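Local coordinates for designed protein 5L6HC3_1 (Synthetic construct, PDB 5IZS) that forms a designed homotrimer of helical hairpins, in which hydrogen-bond networks between the subunits are meant to set the specificity of assembly, at residues C[28-31]-C[32-35]; C[42-45]-C[46-49]. All coordinates share one frame; numbering follows the deposited sequence.

Interaction 1 of 2, residues C[28-31]-C[32-35]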
loop_
_atom_site.group_PDB
_atom_site.type_symbol
_atom_site.label_atom_id
_atom_site.label_comp_id
_atom_site.label_asym_id
_atom_site.label_seq_id
_atom_site.Cartn_x
_atom_site.Cartn_y
_atom_site.Cartn_z
ATOM N N LEU C 28 -8.227 -0.991 -1.281
ATOM C CA LEU C 28 -7.906 -0.852 -2.695
ATOM C C LEU C 28 -7.759 -2.219 -3.363
ATOM O O LEU C 28 -8.223 -2.427 -4.485
ATOM C CB LEU C 28 -6.627 -0.032 -2.874
ATOM C CG LEU C 28 -6.717 1.435 -2.443
ATOM C CD1 LEU C 28 -5.331 2.063 -2.387
ATOM C CD2 LEU C 28 -7.634 2.226 -3.371
ATOM N N GLN C 29 -7.120 -3.150 -2.663
ATOM C CA GLN C 29 -6.929 -4.498 -3.182
ATOM C C GLN C 29 -8.271 -5.167 -3.480
ATOM O O GLN C 29 -8.419 -5.861 -4.486
ATOM C CB GLN C 29 -6.121 -5.338 -2.191
ATOM C CG GLN C 29 -5.830 -6.752 -2.664
ATOM C CD GLN C 29 -4.896 -6.793 -3.858
ATOM O OE1 GLN C 29 -4.265 -5.793 -4.207
ATOM N NE2 GLN C 29 -4.801 -7.956 -4.492
ATOM N N GLU C 30 -9.251 -4.938 -2.611
ATOM C CA GLU C 30 -10.583 -5.500 -2.796
ATOM C C GLU C 30 -11.344 -4.800 -3.914
ATOM O O GLU C 30 -12.176 -5.412 -4.580
ATOM C CB GLU C 30 -11.382 -5.433 -1.498
ATOM C CG GLU C 30 -11.094 -6.595 -0.567
ATOM C CD GLU C 30 -11.289 -7.937 -1.249
ATOM O OE1 GLU C 30 -12.382 -8.168 -1.809
ATOM O OE2 GLU C 30 -10.344 -8.754 -1.236
ATOM N N LEU C 31 -11.059 -3.515 -4.113
ATOM C CA LEU C 31 -11.633 -2.768 -5.227
ATOM C C LEU C 31 -11.124 -3.327 -6.551
ATOM O O LEU C 31 -11.881 -3.474 -7.509
ATOM C CB LEU C 31 -11.294 -1.280 -5.123
ATOM C CG LEU C 31 -11.997 -0.454 -4.046
ATOM C CD1 LEU C 31 -11.568 0.998 -4.156
ATOM C CD2 LEU C 31 -13.505 -0.582 -4.181
ATOM N N ASN C 32 -9.832 -3.642 -6.589
ATOM C CA ASN C 32 -9.195 -4.154 -7.798
ATOM C C ASN C 32 -9.703 -5.538 -8.203
ATOM O O ASN C 32 -9.902 -5.811 -9.385
ATOM C CB ASN C 32 -7.679 -4.197 -7.618
ATOM C CG ASN C 32 -7.063 -2.812 -7.506
ATOM O OD1 ASN C 32 -7.707 -1.807 -7.806
ATOM N ND2 ASN C 32 -5.806 -2.756 -7.079
ATOM N N ILE C 33 -9.915 -6.405 -7.216
ATOM C CA ILE C 33 -10.407 -7.758 -7.465
ATOM C C ILE C 33 -11.862 -7.737 -7.932
ATOM O O ILE C 33 -12.250 -8.498 -8.819
ATOM C CB ILE C 33 -10.269 -8.637 -6.206
ATOM C CG1 ILE C 33 -8.795 -8.774 -5.822
ATOM C CG2 ILE C 33 -10.875 -10.017 -6.429
ATOM C CD1 ILE C 33 -8.579 -9.223 -4.394
ATOM N N ASP C 34 -12.659 -6.854 -7.334
ATOM C CA ASP C 34 -14.053 -6.668 -7.735
ATOM C C ASP C 34 -14.155 -6.155 -9.171
ATOM O O ASP C 34 -15.020 -6.588 -9.933
ATOM C CB ASP C 34 -14.766 -5.699 -6.787
ATOM C CG ASP C 34 -14.925 -6.259 -5.380
ATOM O OD1 ASP C 34 -14.948 -7.500 -5.223
ATOM O OD2 ASP C 34 -15.024 -5.454 -4.428
ATOM N N LEU C 35 -13.266 -5.233 -9.535
ATOM C CA LEU C 35 -13.259 -4.663 -10.880
ATOM C C LEU C 35 -12.909 -5.724 -11.921
ATOM O O LEU C 35 -13.482 -5.748 -13.009
ATOM C CB LEU C 35 -12.276 -3.493 -10.966
ATOM C CG LEU C 35 -12.164 -2.789 -12.320
ATOM C CD1 LEU C 35 -13.507 -2.204 -12.734
ATOM C CD2 LEU C 35 -11.090 -1.708 -12.282
#
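Four backbone hydrogen bonds join residues 28-31 to 32-35, each from a residue to the one four places earlier: N32 N to L28 O, I33 N to Q29 O, D34 N to E30 O and L35 N to L31 O. N32 N lies 2.9 Å from L28 O and I33 N 3.2 Å from Q29 O, with N-H...O angles of 150° to 158°.

I33 makes the side-chain contact that is neither a hydrogen bond nor ionic: its CD1 packs against the polar ends of E30 and Q29. CG1 lies anti to its own carbonyl carbon (chi1 -62°) and the chain runs on extended, so that CD1 comes back over the preceding turn, 3.6 Å from E30 OE2 and 4.0 Å from Q29 NE2, both crossing it at a slant.

Among the polar groups, D34 OD2 sits 2.9 Å from E30 O, two acceptors and no bond. The carboxylates of E30 and D34 are also near, OE1 to OD1 4.3 Å; the salt bridge from D34 OD1 to R37 probably offsets that repulsion.

The amides of Q29 and N32 turn to other chains. Q29 OE1 accepts from N32 ND2 of the second subunit and Q29 NE2 donates to S59 OG of that same second subunit, while N32 ND2 donates to Q29 OE1 of the third subunit. This repeating, buried Gln-Asn pairing is characteristic of a designed hydrogen-bond network inside a trimeric helical bundle.

Interaction 2 of 2, residues C[42-45]-C[46-49]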
loop_
_atom_site.group_PDB
_atom_site.type_symbol
_atom_site.label_atom_id
_atom_site.label_comp_id
_atom_site.label_asym_id
_atom_site.label_seq_id
_atom_site.Cartn_x
_atom_site.Cartn_y
_atom_site.Cartn_z
ATOM N N LEU C 42 -18.965 -8.983 -17.623
ATOM C CA LEU C 42 -19.674 -8.077 -18.523
ATOM C C LEU C 42 -19.068 -8.034 -19.925
ATOM O O LEU C 42 -17.864 -8.208 -20.097
ATOM C CB LEU C 42 -19.692 -6.667 -17.929
ATOM C CG LEU C 42 -20.207 -6.551 -16.493
ATOM C CD1 LEU C 42 -19.704 -5.273 -15.830
ATOM C CD2 LEU C 42 -21.726 -6.627 -16.456
ATOM N N THR C 43 -19.914 -7.788 -20.921
ATOM C CA THR C 43 -19.462 -7.619 -22.300
ATOM C C THR C 43 -19.817 -6.240 -22.858
ATOM O O THR C 43 -19.203 -5.783 -23.821
ATOM C CB THR C 43 -20.051 -8.699 -23.225
ATOM O OG1 THR C 43 -21.452 -8.848 -22.955
ATOM C CG2 THR C 43 -19.351 -10.036 -23.002
ATOM N N ASP C 44 -20.800 -5.575 -22.255
ATOM C CA ASP C 44 -21.132 -4.208 -22.649
ATOM C C ASP C 44 -20.045 -3.258 -22.159
ATOM O O ASP C 44 -19.848 -3.090 -20.959
ATOM C CB ASP C 44 -22.499 -3.786 -22.098
ATOM C CG ASP C 44 -23.013 -2.490 -22.721
ATOM O OD1 ASP C 44 -22.193 -1.653 -23.158
ATOM O OD2 ASP C 44 -24.247 -2.303 -22.773
ATOM N N GLU C 45 -19.357 -2.630 -23.104
ATOM C CA GLU C 45 -18.229 -1.759 -22.798
ATOM C C GLU C 45 -18.638 -0.512 -22.009
ATOM O O GLU C 45 -17.890 -0.047 -21.152
ATOM C CB GLU C 45 -17.523 -1.350 -24.090
ATOM C CG GLU C 45 -16.178 -0.685 -23.876
ATOM C CD GLU C 45 -15.154 -1.619 -23.264
ATOM O OE1 GLU C 45 -15.226 -2.839 -23.525
ATOM O OE2 GLU C 45 -14.278 -1.134 -22.517
ATOM N N LYS C 46 -19.820 0.026 -22.302
ATOM C CA LYS C 46 -20.356 1.173 -21.569
ATOM C C LYS C 46 -20.493 0.851 -20.088
ATOM O O LYS C 46 -20.179 1.665 -19.221
ATOM C CB LYS C 46 -21.714 1.581 -22.133
ATOM C CG LYS C 46 -22.426 2.636 -21.312
ATOM C CD LYS C 46 -23.929 2.421 -21.334
ATOM C CE LYS C 46 -24.665 3.688 -20.937
ATOM N NZ LYS C 46 -24.371 4.801 -21.884
ATOM N N THR C 47 -20.975 -0.354 -19.819
ATOM C CA THR C 47 -21.120 -0.867 -18.468
ATOM C C THR C 47 -19.758 -1.027 -17.793
ATOM O O THR C 47 -19.552 -0.596 -16.658
ATOM C CB THR C 47 -21.859 -2.214 -18.487
ATOM O OG1 THR C 47 -23.218 -2.013 -18.897
ATOM C CG2 THR C 47 -21.839 -2.851 -17.125
ATOM N N ILE C 48 -18.827 -1.643 -18.515
ATOM C CA ILE C 48 -17.468 -1.864 -18.033
ATOM C C ILE C 48 -16.744 -0.548 -17.738
ATOM O O ILE C 48 -16.066 -0.419 -16.717
ATOM C CB ILE C 48 -16.660 -2.690 -19.055
ATOM C CG1 ILE C 48 -17.199 -4.120 -19.118
ATOM C CG2 ILE C 48 -15.182 -2.711 -18.701
ATOM C CD1 ILE C 48 -16.630 -4.931 -20.254
ATOM N N ARG C 49 -16.903 0.432 -18.624
ATOM C CA ARG C 49 -16.262 1.733 -18.440
ATOM C C ARG C 49 -16.823 2.475 -17.225
ATOM O O ARG C 49 -16.108 3.231 -16.564
ATOM C CB ARG C 49 -16.413 2.593 -19.696
ATOM C CG ARG C 49 -15.602 2.110 -20.894
ATOM C CD ARG C 49 -15.557 3.165 -21.990
ATOM N NE ARG C 49 -16.892 3.556 -22.435
ATOM C CZ ARG C 49 -17.505 3.050 -23.500
ATOM N NH1 ARG C 49 -16.901 2.130 -24.238
ATOM N NH2 ARG C 49 -18.720 3.466 -23.830
#
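This is a local contact at a helix start, where the loop leaving helix 6-41 at L42 turns into helix 45-82. D44 stands at the N-cap: its OD1 accepts from K46 N at 3.0 Å, a weak bond because the N-H...O angle is only 134°. The carboxylate comes within range because CG is anti to the backbone N of D44 (chi1 -168°), and OD1 then also lies beside K46 CB. The main chain continues the cap into the helix, I48 N donating to D44 O at 3.0 Å and R49 N to E45 O at 2.8 Å.

Aspartate is a common N-cap residue, and here it starts the second arm of a helical hairpin. L42, ahead of the cap, reaches across to the first turn: its CD1 meets T47 CG2 at 3.5 Å, the two side chains crossing at about a right angle, while its CB lies 3.8 Å from I48 CG1. I48 is buried, and its CD1 extends to 3.5 Å from L42 O.

On another side of the turn, R49 bends at chi3 and folds back over E45, whose carbonyl O lies over one face of the guanidinium, toward its rim. The carboxylate and guanidinium planes are 38° apart, and OE2 of E45 stays 4.5 Å from R49 NH1, beyond a salt bridge. Replacing E45 with an alanine would probably deprive the R49 guanidinium of this nearby negative charge and S40 OG of the third subunit of its weak hydrogen bond to OE2. The neighbouring I48 packs on that same S40 of the third subunit.

In the fold
Interactions 1 and 2 follow each other along the chain, the first within helix 6-41 and the second where helix 45-82 begins. Their centres lie about 17 Å apart and their nearest atoms about 5 Å apart, without touching. Both are on the same side of the chain's centre, the centre of interaction 1 about 14 Å from it and that of interaction 2 about 28 Å, which places the second farther toward the hairpin's turn; separately, interaction 1 is mostly buried and interaction 2 lies at the surface. Both also touch the third subunit: interaction 1 through L28, N32 and L35, interaction 2 through E45 and I48. L31 also packs on E58, S59 and I62 of helix 45-82.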